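Local coordinates for glyoxalase family protein (Bacillus cereus, PDB 1SS4) that is of unknown function but has the vicinal oxygen chelate fold of the glyoxalase family, perhaps with methylmalonyl-CoA epimerase activity, at residues T51-Q56 and L78-I83; V58-M63 and R71-R76; V99-E104 and I142-A147; E119-V124 and Y135-E140. All coordinates share one frame; numbering follows the deposited sequence.

Contact 1: residues T51-Q56 and L78-I83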
loop_
_atom_site.group_PDB
_atom_site.type_symbol
_atom_site.label_atom_id
_atom_site.label_comp_id
_atom_site.label_asym_id
_atom_site.label_seq_id
_atom_site.Cartn_x
_atom_site.Cartn_y
_atom_site.Cartn_z
ATOM N N THR A 51 13.254 11.529 -1.686
ATOM C CA THR A 51 12.176 11.959 -0.796
ATOM C C THR A 51 11.988 13.457 -0.732
ATOM O O THR A 51 10.921 13.930 -0.326
ATOM C CB THR A 51 12.446 11.549 0.631
ATOM O OG1 THR A 51 13.644 12.208 1.063
ATOM C CG2 THR A 51 12.619 10.019 0.765
ATOM N N GLY A 52 13.027 14.203 -1.106
ATOM C CA GLY A 52 12.955 15.647 -1.023
ATOM C C GLY A 52 13.231 16.139 0.394
ATOM O O GLY A 52 13.135 17.338 0.655
ATOM N N LEU A 53 13.573 15.238 1.319
ATOM C CA LEU A 53 13.838 15.673 2.691
ATOM C C LEU A 53 15.263 16.208 2.859
ATOM O O LEU A 53 15.553 16.979 3.781
ATOM C CB LEU A 53 13.548 14.533 3.680
ATOM C CG LEU A 53 12.054 14.168 3.618
ATOM C CD1 LEU A 53 11.769 12.955 4.496
ATOM C CD2 LEU A 53 11.199 15.376 4.052
ATOM N N GLY A 54 16.146 15.817 1.948
ATOM C CA GLY A 54 17.510 16.301 2.002
ATOM C C GLY A 54 18.410 15.542 2.949
ATOM O O GLY A 54 18.880 14.445 2.640
ATOM N N SER A 55 18.665 16.122 4.111
ATOM C CA SER A 55 19.528 15.457 5.066
ATOM C C SER A 55 18.708 14.415 5.816
ATOM O O SER A 55 18.016 14.751 6.778
ATOM C CB SER A 55 20.107 16.478 6.040
ATOM O OG SER A 55 21.189 15.920 6.765
ATOM N N GLN A 56 18.753 13.162 5.365
ATOM C CA GLN A 56 17.998 12.118 6.048
ATOM C C GLN A 56 18.799 10.866 6.317
ATOM O O GLN A 56 19.795 10.574 5.640
ATOM C CB GLN A 56 16.705 11.741 5.285
ATOM C CG GLN A 56 16.878 11.002 3.976
ATOM C CD GLN A 56 15.562 10.440 3.439
ATOM O OE1 GLN A 56 14.559 11.146 3.355
ATOM N NE2 GLN A 56 15.569 9.161 3.065
ATOM N N LEU A 78 15.388 8.272 11.254
ATOM C CA LEU A 78 16.240 8.641 12.388
ATOM C C LEU A 78 16.223 10.173 12.290
ATOM O O LEU A 78 15.971 10.880 13.268
ATOM C CB LEU A 78 17.646 8.084 12.214
ATOM C CG LEU A 78 17.817 6.581 12.470
ATOM C CD1 LEU A 78 17.101 5.755 11.404
ATOM C CD2 LEU A 78 19.297 6.250 12.475
ATOM N N THR A 79 16.460 10.676 11.088
ATOM C CA THR A 79 16.396 12.111 10.813
ATOM C C THR A 79 15.893 12.295 9.375
ATOM O O THR A 79 16.223 11.497 8.484
ATOM C CB THR A 79 17.777 12.806 10.938
ATOM O OG1 THR A 79 18.709 12.156 10.073
ATOM C CG2 THR A 79 18.287 12.757 12.377
ATOM N N PRO A 80 15.040 13.306 9.145
ATOM C CA PRO A 80 14.537 14.246 10.152
ATOM C C PRO A 80 13.486 13.461 10.921
ATOM O O PRO A 80 13.063 12.416 10.459
ATOM C CB PRO A 80 13.892 15.331 9.308
ATOM C CG PRO A 80 13.302 14.519 8.164
ATOM C CD PRO A 80 14.463 13.604 7.820
ATOM N N PRO A 81 13.041 13.944 12.092
ATOM C CA PRO A 81 12.026 13.109 12.745
ATOM C C PRO A 81 10.687 13.121 11.998
ATOM O O PRO A 81 10.432 13.989 11.152
ATOM C CB PRO A 81 11.910 13.741 14.128
ATOM C CG PRO A 81 12.086 15.183 13.832
ATOM C CD PRO A 81 13.296 15.166 12.877
ATOM N N THR A 82 9.820 12.161 12.294
ATOM C CA THR A 82 8.522 12.177 11.637
ATOM C C THR A 82 7.753 13.363 12.260
ATOM O O THR A 82 8.038 13.787 13.384
ATOM C CB THR A 82 7.782 10.817 11.820
ATOM O OG1 THR A 82 7.871 10.404 13.178
ATOM C CG2 THR A 82 8.439 9.724 10.951
ATOM N N ILE A 83 6.783 13.890 11.524
ATOM C CA ILE A 83 6.012 15.044 11.955
ATOM C C ILE A 83 4.501 14.879 11.751
ATOM O O ILE A 83 3.746 15.823 11.930
ATOM C CB ILE A 83 6.474 16.254 11.156
ATOM C CG1 ILE A 83 6.230 15.983 9.671
ATOM C CG2 ILE A 83 7.947 16.475 11.411
ATOM C CD1 ILE A 83 6.524 17.159 8.747
#
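Gln56 and Pro80 meet where residues 51-56 and 78-83 graze each other. No hydrogen bond joins the two segments. The carbonyl oxygen of Thr79 instead sits against Gln56, with Thr79 O 3.1 Å from Gln56 CA in a CA-H...O contact. Pro80 follows a cis peptide bond. Its CD lies 3.9 Å from Gln56 CB and also touches the carbonyl oxygen of Ser55. Leu53 reaches the same ring from another point, Leu53 CD1 lying 4.3 Å from Pro80 CG. The Gln56 side chain touches Pro80 only near its root. Its CG lies between the backbone N and the carbonyl carbon (chi1 70°), the crowded position, and the end of the chain leads away from 78-83. There Thr51 OG1 donates to Gln56 OE1 over 2.7 Å, from well above the amide plane. Thr51 OG1 also accepts from Leu53 N at 3.0 Å, which makes an ST turn. One hydroxyl thus links the turn at Leu53 to the Gln56 amide. The contact lies at the surface. Asn92 of the second subunit packs on Leu53 and Pro80. Segment 51-56 leads from helix 45-51, which ends before Gly52, whose phi is positive, into strand 57-64. Strand 71-79 ends in a classic beta bulge, Leu78 and Thr79 both facing Cys57.

Contact 2: residues V58-M63 and R71-R76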
loop_
_atom_site.group_PDB
_atom_site.type_symbol
_atom_site.label_atom_id
_atom_site.label_comp_id
_atom_site.label_asym_id
_atom_site.label_seq_id
_atom_site.Cartn_x
_atom_site.Cartn_y
_atom_site.Cartn_z
ATOM N N VAL A 58 17.554 6.957 7.352
ATOM C CA VAL A 58 16.428 6.065 7.584
ATOM C C VAL A 58 16.895 4.623 7.621
ATOM O O VAL A 58 17.861 4.263 6.952
ATOM C CB VAL A 58 15.389 6.206 6.459
ATOM C CG1 VAL A 58 14.215 5.294 6.719
ATOM C CG2 VAL A 58 14.913 7.641 6.374
ATOM N N GLU A 59 16.252 3.807 8.448
ATOM C CA GLU A 59 16.584 2.398 8.493
ATOM C C GLU A 59 15.459 1.721 7.715
ATOM O O GLU A 59 14.269 1.992 7.947
ATOM C CB GLU A 59 16.622 1.871 9.923
ATOM C CG GLU A 59 17.211 0.466 10.010
ATOM C CD GLU A 59 17.142 -0.108 11.416
ATOM O OE1 GLU A 59 16.611 0.586 12.310
ATOM O OE2 GLU A 59 17.613 -1.254 11.624
ATOM N N ILE A 60 15.840 0.837 6.805
ATOM C CA ILE A 60 14.891 0.141 5.941
ATOM C C ILE A 60 14.938 -1.373 6.083
ATOM O O ILE A 60 16.002 -1.953 6.316
ATOM C CB ILE A 60 15.178 0.496 4.467
ATOM C CG1 ILE A 60 14.854 1.973 4.223
ATOM C CG2 ILE A 60 14.363 -0.377 3.536
ATOM C CD1 ILE A 60 15.326 2.460 2.881
ATOM N N ALA A 61 13.778 -2.004 5.942
ATOM C CA ALA A 61 13.668 -3.458 6.011
ATOM C C ALA A 61 12.721 -3.895 4.904
ATOM O O ALA A 61 11.625 -3.358 4.779
ATOM C CB ALA A 61 13.132 -3.894 7.361
HETATM N N MSE A 62 13.137 -4.861 4.098
HETATM C CA MSE A 62 12.295 -5.327 3.011
HETATM C C MSE A 62 11.728 -6.711 3.317
HETATM O O MSE A 62 12.478 -7.651 3.579
HETATM C CB MSE A 62 13.099 -5.366 1.710
HETATM C CG MSE A 62 12.265 -5.633 0.465
HETATM SE SE MSE A 62 11.021 -4.186 0.015
HETATM C CE MSE A 62 12.269 -2.885 -0.779
HETATM N N MSE A 63 10.399 -6.809 3.309
HETATM C CA MSE A 63 9.690 -8.064 3.570
HETATM C C MSE A 63 9.170 -8.596 2.231
HETATM O O MSE A 63 8.679 -7.827 1.407
HETATM C CB MSE A 63 8.458 -7.834 4.455
HETATM C CG MSE A 63 8.656 -7.005 5.711
HETATM SE SE MSE A 63 9.884 -7.868 6.938
HETATM C CE MSE A 63 8.812 -9.364 7.515
ATOM N N ARG A 71 5.942 -7.422 -1.908
ATOM C CA ARG A 71 6.843 -6.954 -0.879
ATOM C C ARG A 71 6.296 -5.777 -0.091
ATOM O O ARG A 71 5.543 -4.954 -0.617
ATOM C CB ARG A 71 8.187 -6.551 -1.499
ATOM C CG ARG A 71 9.024 -7.711 -2.016
ATOM C CD ARG A 71 10.199 -7.221 -2.879
ATOM N NE ARG A 71 11.126 -8.318 -3.125
ATOM C CZ ARG A 71 10.929 -9.284 -4.015
ATOM N NH1 ARG A 71 9.838 -9.284 -4.773
ATOM N NH2 ARG A 71 11.807 -10.271 -4.120
ATOM N N ILE A 72 6.707 -5.712 1.174
ATOM C CA ILE A 72 6.345 -4.618 2.063
ATOM C C ILE A 72 7.667 -4.023 2.538
ATOM O O ILE A 72 8.505 -4.709 3.129
ATOM C CB ILE A 72 5.551 -5.095 3.276
ATOM C CG1 ILE A 72 4.187 -5.589 2.829
ATOM C CG2 ILE A 72 5.430 -3.967 4.315
ATOM C CD1 ILE A 72 3.486 -6.473 3.878
ATOM N N GLU A 73 7.859 -2.743 2.254
ATOM C CA GLU A 73 9.072 -2.060 2.678
ATOM C C GLU A 73 8.744 -1.309 3.953
ATOM O O GLU A 73 7.812 -0.499 3.979
ATOM C CB GLU A 73 9.537 -1.062 1.613
ATOM C CG GLU A 73 10.867 -0.399 1.944
ATOM C CD GLU A 73 11.361 0.543 0.838
ATOM O OE1 GLU A 73 11.406 0.132 -0.344
ATOM O OE2 GLU A 73 11.713 1.695 1.145
ATOM N N LEU A 74 9.516 -1.568 4.998
ATOM C CA LEU A 74 9.322 -0.906 6.275
ATOM C C LEU A 74 10.446 0.112 6.445
ATOM O O LEU A 74 11.626 -0.204 6.221
ATOM C CB LEU A 74 9.335 -1.953 7.403
ATOM C CG LEU A 74 8.272 -3.051 7.273
ATOM C CD1 LEU A 74 8.525 -4.159 8.290
ATOM C CD2 LEU A 74 6.856 -2.462 7.473
ATOM N N SER A 75 10.074 1.344 6.797
ATOM C CA SER A 75 11.033 2.428 6.993
ATOM C C SER A 75 10.881 3.084 8.362
ATOM O O SER A 75 9.766 3.255 8.862
ATOM C CB SER A 75 10.852 3.515 5.926
ATOM O OG SER A 75 11.306 3.064 4.665
ATOM N N ARG A 76 12.013 3.447 8.950
ATOM C CA ARG A 76 12.054 4.139 10.235
ATOM C C ARG A 76 12.985 5.340 10.062
ATOM O O ARG A 76 14.156 5.180 9.699
ATOM C CB ARG A 76 12.609 3.231 11.332
ATOM C CG ARG A 76 12.688 3.920 12.683
ATOM C CD ARG A 76 13.197 2.960 13.750
ATOM N NE ARG A 76 14.579 2.538 13.517
ATOM C CZ ARG A 76 15.648 3.252 13.863
ATOM N NH1 ARG A 76 15.501 4.433 14.459
ATOM N NH2 ARG A 76 16.865 2.780 13.625
#
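Glu59 and Arg76 form a salt bridge at one end of this antiparallel strand pair. Arg76 NH2 donates to Glu59 OE1 over 2.6 Å. Arg76 NE adds a weak 3.1 Å bond to Glu59 OE1. The oxygen lies near the guanidinium plane but is met on its anti side, with the donor tilted well out of the carboxylate plane, and the two flat groups stand 89° apart. Glu59 CG, anti to the backbone N (chi1 -170°), brings the extended chain to Arg76. Glu59 OE2 has a second partner in Arg39. Six backbone bonds follow, two each in the hydrogen-bonded pairs Glu59-Arg76, Ala61-Leu74 and Met63-Ile72. These pairs share the sheet face turned to helix 22-32. There Met63 CG lies 3.8 Å from Leu74 CD1, and Ala61, Ile72 and Leu74 touch the helix. On the other face Ile60 CG2 packs 3.8 Å from Glu73 CG. The selenomethionine chain of Met62 is bent, and its CE is 3.2 Å from Glu73 OE1. The pair is the central hairpin of a four-stranded beta-alpha-beta-beta-beta module. One face gives the helix an apolar bed closed by an ion pair. There two arginines around one buried carboxylate probably favour its charged form.

Contact 3: residues V99-E104 and I142-A147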
loop_
_atom_site.group_PDB
_atom_site.type_symbol
_atom_site.label_atom_id
_atom_site.label_comp_id
_atom_site.label_asym_id
_atom_site.label_seq_id
_atom_site.Cartn_x
_atom_site.Cartn_y
_atom_site.Cartn_z
ATOM N N VAL A 99 -3.461 -3.077 3.382
ATOM C CA VAL A 99 -3.042 -4.128 2.475
ATOM C C VAL A 99 -3.858 -5.342 2.963
ATOM O O VAL A 99 -4.084 -5.505 4.169
ATOM C CB VAL A 99 -1.524 -4.429 2.548
ATOM C CG1 VAL A 99 -0.731 -3.180 2.114
ATOM C CG2 VAL A 99 -1.107 -4.818 3.937
HETATM N N MSE A 100 -4.332 -6.152 2.014
HETATM C CA MSE A 100 -5.141 -7.346 2.288
HETATM C C MSE A 100 -4.320 -8.611 2.010
HETATM O O MSE A 100 -3.720 -8.743 0.946
HETATM C CB MSE A 100 -6.388 -7.327 1.389
HETATM C CG MSE A 100 -7.179 -8.635 1.300
HETATM SE SE MSE A 100 -8.131 -9.007 2.920
HETATM C CE MSE A 100 -9.534 -7.694 2.826
ATOM N N PHE A 101 -4.288 -9.525 2.971
ATOM C CA PHE A 101 -3.546 -10.782 2.823
ATOM C C PHE A 101 -4.514 -11.978 2.836
ATOM O O PHE A 101 -5.474 -11.994 3.604
ATOM C CB PHE A 101 -2.573 -10.974 3.994
ATOM C CG PHE A 101 -1.512 -9.915 4.099
ATOM C CD1 PHE A 101 -0.439 -9.894 3.210
ATOM C CD2 PHE A 101 -1.552 -8.974 5.124
ATOM C CE1 PHE A 101 0.591 -8.956 3.338
ATOM C CE2 PHE A 101 -0.525 -8.027 5.264
ATOM C CZ PHE A 101 0.552 -8.022 4.363
ATOM N N THR A 102 -4.268 -12.974 1.986
ATOM C CA THR A 102 -5.107 -14.177 2.024
ATOM C C THR A 102 -4.252 -15.183 2.780
ATOM O O THR A 102 -3.095 -15.385 2.435
ATOM C CB THR A 102 -5.398 -14.755 0.636
ATOM O OG1 THR A 102 -6.173 -13.818 -0.118
ATOM C CG2 THR A 102 -6.200 -16.078 0.763
ATOM N N VAL A 103 -4.811 -15.782 3.823
ATOM C CA VAL A 103 -4.084 -16.756 4.627
ATOM C C VAL A 103 -4.797 -18.104 4.623
ATOM O O VAL A 103 -5.955 -18.209 4.216
ATOM C CB VAL A 103 -3.920 -16.269 6.090
ATOM C CG1 VAL A 103 -3.047 -15.025 6.117
ATOM C CG2 VAL A 103 -5.275 -15.982 6.707
ATOM N N GLU A 104 -4.101 -19.139 5.074
ATOM C CA GLU A 104 -4.686 -20.467 5.090
ATOM C C GLU A 104 -5.846 -20.587 6.075
ATOM O O GLU A 104 -6.939 -21.028 5.714
ATOM C CB GLU A 104 -3.614 -21.491 5.423
ATOM C CG GLU A 104 -3.979 -22.888 4.996
ATOM C CD GLU A 104 -2.850 -23.853 5.228
ATOM O OE1 GLU A 104 -2.571 -24.163 6.411
ATOM O OE2 GLU A 104 -2.235 -24.290 4.228
ATOM N N ILE A 142 -1.517 -0.209 12.810
ATOM C CA ILE A 142 -1.618 -0.222 11.352
ATOM C C ILE A 142 -2.696 -1.182 10.838
ATOM O O ILE A 142 -2.735 -2.361 11.195
ATOM C CB ILE A 142 -0.230 -0.540 10.740
ATOM C CG1 ILE A 142 0.716 0.627 11.066
ATOM C CG2 ILE A 142 -0.325 -0.745 9.209
ATOM C CD1 ILE A 142 2.183 0.347 10.824
ATOM N N LEU A 143 -3.570 -0.660 9.988
ATOM C CA LEU A 143 -4.673 -1.435 9.433
ATOM C C LEU A 143 -4.257 -2.463 8.378
ATOM O O LEU A 143 -3.618 -2.127 7.373
ATOM C CB LEU A 143 -5.717 -0.493 8.834
ATOM C CG LEU A 143 -7.064 -1.117 8.458
ATOM C CD1 LEU A 143 -7.774 -1.558 9.734
ATOM C CD2 LEU A 143 -7.920 -0.078 7.701
ATOM N N ILE A 144 -4.650 -3.715 8.624
ATOM C CA ILE A 144 -4.381 -4.841 7.734
ATOM C C ILE A 144 -5.687 -5.589 7.509
ATOM O O ILE A 144 -6.554 -5.595 8.362
ATOM C CB ILE A 144 -3.406 -5.836 8.379
ATOM C CG1 ILE A 144 -2.117 -5.125 8.780
ATOM C CG2 ILE A 144 -3.122 -6.949 7.432
ATOM C CD1 ILE A 144 -1.349 -4.575 7.608
ATOM N N GLY A 145 -5.813 -6.212 6.348
ATOM C CA GLY A 145 -6.980 -6.997 6.035
ATOM C C GLY A 145 -6.510 -8.448 5.940
ATOM O O GLY A 145 -5.398 -8.731 5.495
ATOM N N LEU A 146 -7.351 -9.367 6.388
ATOM C CA LEU A 146 -7.033 -10.795 6.329
ATOM C C LEU A 146 -8.207 -11.518 5.712
ATOM O O LEU A 146 -9.347 -11.168 5.967
ATOM C CB LEU A 146 -6.794 -11.359 7.723
ATOM C CG LEU A 146 -5.644 -10.856 8.583
ATOM C CD1 LEU A 146 -5.726 -11.538 9.943
ATOM C CD2 LEU A 146 -4.330 -11.155 7.916
ATOM N N ALA A 147 -7.927 -12.513 4.883
ATOM C CA ALA A 147 -8.986 -13.306 4.270
ATOM C C ALA A 147 -8.559 -14.759 4.110
ATOM O O ALA A 147 -7.375 -15.056 3.965
ATOM C CB ALA A 147 -9.341 -12.759 2.915
#
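Phe101 and Gly145 lie in neighbouring parallel strands joined by four backbone hydrogen bonds. Gly145 N gives to Val99 O, and Phe101 N gives to Gly145 O at 2.9 Å. Ala147 N then gives to Phe101 O, and Val103 N to Ala147 O at 2.7 Å. CA-H...O contacts run beside them, as from Thr102 CA to Ala147 O at 3.1 Å. This parallel pair joins the first and last strands of the second beta-alpha-beta-beta-beta module, the repeating unit of the vicinal oxygen chelate fold. An antiparallel strand of the second subunit pairs with the outer side of 99-103, so the sheet continues across the interface. Apolar contacts fill both faces. On the one carrying Phe101, Ile144 CG2 meets the edge of the ring, 3.4 Å from Phe101 CD2. Val99 lies side by side with Ile144, its CG2 3.7 Å from Ile144 CD1. Helix 22-32 covers both Phe101 and Ile144. On the opposite face selenomethionine Met100 bends at chi2 (72°) and chi3, and its SE rests on the bare backbone of Gly145, 3.5 Å from Gly145 C. The same SE is 3.9 Å from Ala147 CB. Thr102 OG1 turns to a polar partner, Asp13 of the second subunit.

Contact 4: residues E119-V124 and Y135-E140. With FMT (formic acid), chain F.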
loop_
_atom_site.group_PDB
_atom_site.type_symbol
_atom_site.label_atom_id
_atom_site.label_comp_id
_atom_site.label_asym_id
_atom_site.label_seq_id
_atom_site.Cartn_x
_atom_site.Cartn_y
_atom_site.Cartn_z
ATOM N N GLU A 119 -5.606 -6.014 17.349
ATOM C CA GLU A 119 -7.023 -5.926 17.681
ATOM C C GLU A 119 -7.958 -6.037 16.480
ATOM O O GLU A 119 -7.802 -5.332 15.480
ATOM C CB GLU A 119 -7.326 -4.612 18.414
ATOM C CG GLU A 119 -7.390 -3.392 17.497
ATOM C CD GLU A 119 -8.154 -2.218 18.101
ATOM O OE1 GLU A 119 -9.374 -2.361 18.352
ATOM O OE2 GLU A 119 -7.534 -1.153 18.320
ATOM N N LEU A 120 -8.946 -6.922 16.600
ATOM C CA LEU A 120 -9.931 -7.133 15.549
ATOM C C LEU A 120 -10.780 -5.859 15.423
ATOM O O LEU A 120 -11.331 -5.367 16.413
ATOM C CB LEU A 120 -10.791 -8.342 15.916
ATOM C CG LEU A 120 -11.858 -8.809 14.930
ATOM C CD1 LEU A 120 -11.209 -9.155 13.586
ATOM C CD2 LEU A 120 -12.588 -10.027 15.520
ATOM N N VAL A 121 -10.889 -5.309 14.217
ATOM C CA VAL A 121 -11.647 -4.074 14.040
ATOM C C VAL A 121 -13.139 -4.292 14.113
ATOM O O VAL A 121 -13.853 -3.524 14.759
ATOM C CB VAL A 121 -11.301 -3.395 12.702
ATOM C CG1 VAL A 121 -12.106 -2.093 12.535
ATOM C CG2 VAL A 121 -9.818 -3.109 12.669
ATOM N N GLY A 122 -13.608 -5.340 13.451
ATOM C CA GLY A 122 -15.023 -5.655 13.451
ATOM C C GLY A 122 -15.166 -7.128 13.764
ATOM O O GLY A 122 -14.665 -7.598 14.773
ATOM N N GLU A 123 -15.837 -7.862 12.889
ATOM C CA GLU A 123 -16.011 -9.290 13.092
ATOM C C GLU A 123 -15.367 -10.031 11.934
ATOM O O GLU A 123 -15.087 -9.437 10.889
ATOM C CB GLU A 123 -17.502 -9.642 13.122
ATOM C CG GLU A 123 -18.316 -8.831 14.109
ATOM C CD GLU A 123 -19.820 -8.970 13.907
ATOM O OE1 GLU A 123 -20.559 -8.185 14.533
ATOM O OE2 GLU A 123 -20.265 -9.848 13.137
ATOM N N VAL A 124 -15.106 -11.319 12.135
ATOM C CA VAL A 124 -14.577 -12.145 11.070
ATOM C C VAL A 124 -15.870 -12.511 10.345
ATOM O O VAL A 124 -16.684 -13.282 10.850
ATOM C CB VAL A 124 -13.882 -13.410 11.607
ATOM C CG1 VAL A 124 -13.410 -14.274 10.438
ATOM C CG2 VAL A 124 -12.702 -13.016 12.506
ATOM N N TYR A 135 -10.731 -7.138 9.447
ATOM C CA TYR A 135 -9.761 -6.047 9.478
ATOM C C TYR A 135 -9.145 -6.141 10.858
ATOM O O TYR A 135 -9.841 -6.367 11.846
ATOM C CB TYR A 135 -10.426 -4.678 9.342
ATOM C CG TYR A 135 -10.659 -4.193 7.929
ATOM C CD1 TYR A 135 -11.044 -2.869 7.690
ATOM C CD2 TYR A 135 -10.520 -5.046 6.840
ATOM C CE1 TYR A 135 -11.282 -2.413 6.403
ATOM C CE2 TYR A 135 -10.764 -4.604 5.554
ATOM C CZ TYR A 135 -11.145 -3.284 5.343
ATOM O OH TYR A 135 -11.417 -2.863 4.069
ATOM N N ILE A 136 -7.841 -5.955 10.922
ATOM C CA ILE A 136 -7.115 -6.027 12.172
ATOM C C ILE A 136 -6.204 -4.831 12.271
ATOM O O ILE A 136 -5.645 -4.405 11.261
ATOM C CB ILE A 136 -6.213 -7.283 12.199
ATOM C CG1 ILE A 136 -7.078 -8.538 12.187
ATOM C CG2 ILE A 136 -5.279 -7.245 13.404
ATOM C CD1 ILE A 136 -7.863 -8.724 13.450
ATOM N N ARG A 137 -6.077 -4.288 13.483
ATOM C CA ARG A 137 -5.155 -3.199 13.759
ATOM C C ARG A 137 -3.939 -3.969 14.282
ATOM O O ARG A 137 -3.981 -4.564 15.376
ATOM C CB ARG A 137 -5.698 -2.272 14.853
ATOM C CG ARG A 137 -6.885 -1.422 14.431
ATOM C CD ARG A 137 -6.452 -0.012 14.118
ATOM N NE ARG A 137 -7.498 0.789 13.482
ATOM C CZ ARG A 137 -7.249 1.691 12.540
ATOM N NH1 ARG A 137 -5.996 1.877 12.153
ATOM N NH2 ARG A 137 -8.236 2.406 11.995
ATOM N N GLY A 138 -2.867 -3.989 13.494
ATOM C CA GLY A 138 -1.686 -4.723 13.895
ATOM C C GLY A 138 -0.637 -3.887 14.590
ATOM O O GLY A 138 -0.959 -3.032 15.418
ATOM N N VAL A 139 0.626 -4.132 14.251
ATOM C CA VAL A 139 1.723 -3.388 14.849
ATOM C C VAL A 139 1.477 -1.878 14.758
ATOM O O VAL A 139 1.140 -1.346 13.697
ATOM C CB VAL A 139 3.082 -3.761 14.201
ATOM C CG1 VAL A 139 3.086 -3.398 12.721
ATOM C CG2 VAL A 139 4.223 -3.071 14.958
ATOM N N GLU A 140 1.593 -1.210 15.904
ATOM C CA GLU A 140 1.388 0.226 15.985
ATOM C C GLU A 140 0.044 0.693 15.413
ATOM O O GLU A 140 -0.059 1.796 14.855
ATOM C CB GLU A 140 2.552 0.920 15.287
ATOM C CG GLU A 140 3.871 0.765 16.047
ATOM C CD GLU A 140 5.100 1.158 15.239
ATOM O OE1 GLU A 140 4.987 2.033 14.360
ATOM O OE2 GLU A 140 6.193 0.599 15.496
HETATM C C FMT F . -10.908 1.335 14.279
HETATM O O1 FMT F . -9.935 0.700 14.805
HETATM O O2 FMT F . -10.960 1.176 13.015
HETATM O O HOH W 1 -13.047 -7.225 11.260
#
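Arg137 and Val121, which touch through Arg137 CG and Val121 CG2, both meet a bound formic acid, probably from the crystallisation liquor. Arg137 NE gives to acid O1 at 2.8 Å, and Arg137 NH2 gives to acid O2 at 3.2 Å. The acid is met at the edge of the guanidinium, and Val121 CG1 lies 3.5 Å from its O2. An unusual chi2 of -101° sets the position of Arg137 CD. Further along, Arg137 NH1 binds the carbonyl oxygen of Gly141 and NH2 that of Ala89. Glu119 runs alongside Arg137, Glu119 CG only 3.3 Å from Arg137 CB. Both backbone bonds of the Glu119-Arg137 pair form, and Val121 N gives to Tyr135 O at 2.8 Å. Beyond Val121 the hairpin parts, and a water accepts from Gly122 N and Tyr135 N, each 2.9 Å from its oxygen. Leu120 and Ile136 are pressed together on the other face, with Leu120 CD1 3.4 Å from Ile136 CD1. This is the open end of hairpin 119-127/131-137, at the edge of its sheet within the chain. Carbonyl oxygens steady Arg137, while two N-H groups on its edge hold the small acid, probably as formate, and the Glu119 carboxylate stays apart.

Overall arrangement
The chain is built as two similar four-stranded modules. Contacts 1 and 2 belong to the first, contacts 3 and 4 to the second. Contact 2 is nested in the loop closed by contact 1, and both use strand 71-79. Contact 4 is likewise nested inside contact 3, in a sheet where strands 131-137 and 143-149 are neighbours. The centres of contacts 1 and 2 lie about 15 Å apart. The centres of contacts 3 and 4 lie about 10 Å apart. Contacts 2 and 3 lie on opposite sides of the chain's centre, about 18 Å between centres, yet Ile72 packs on Phe101. Contact 1 is about 30 Å from contacts 3 and 4, centre to centre. All four reach the second subunit, so both modules help build the dimer.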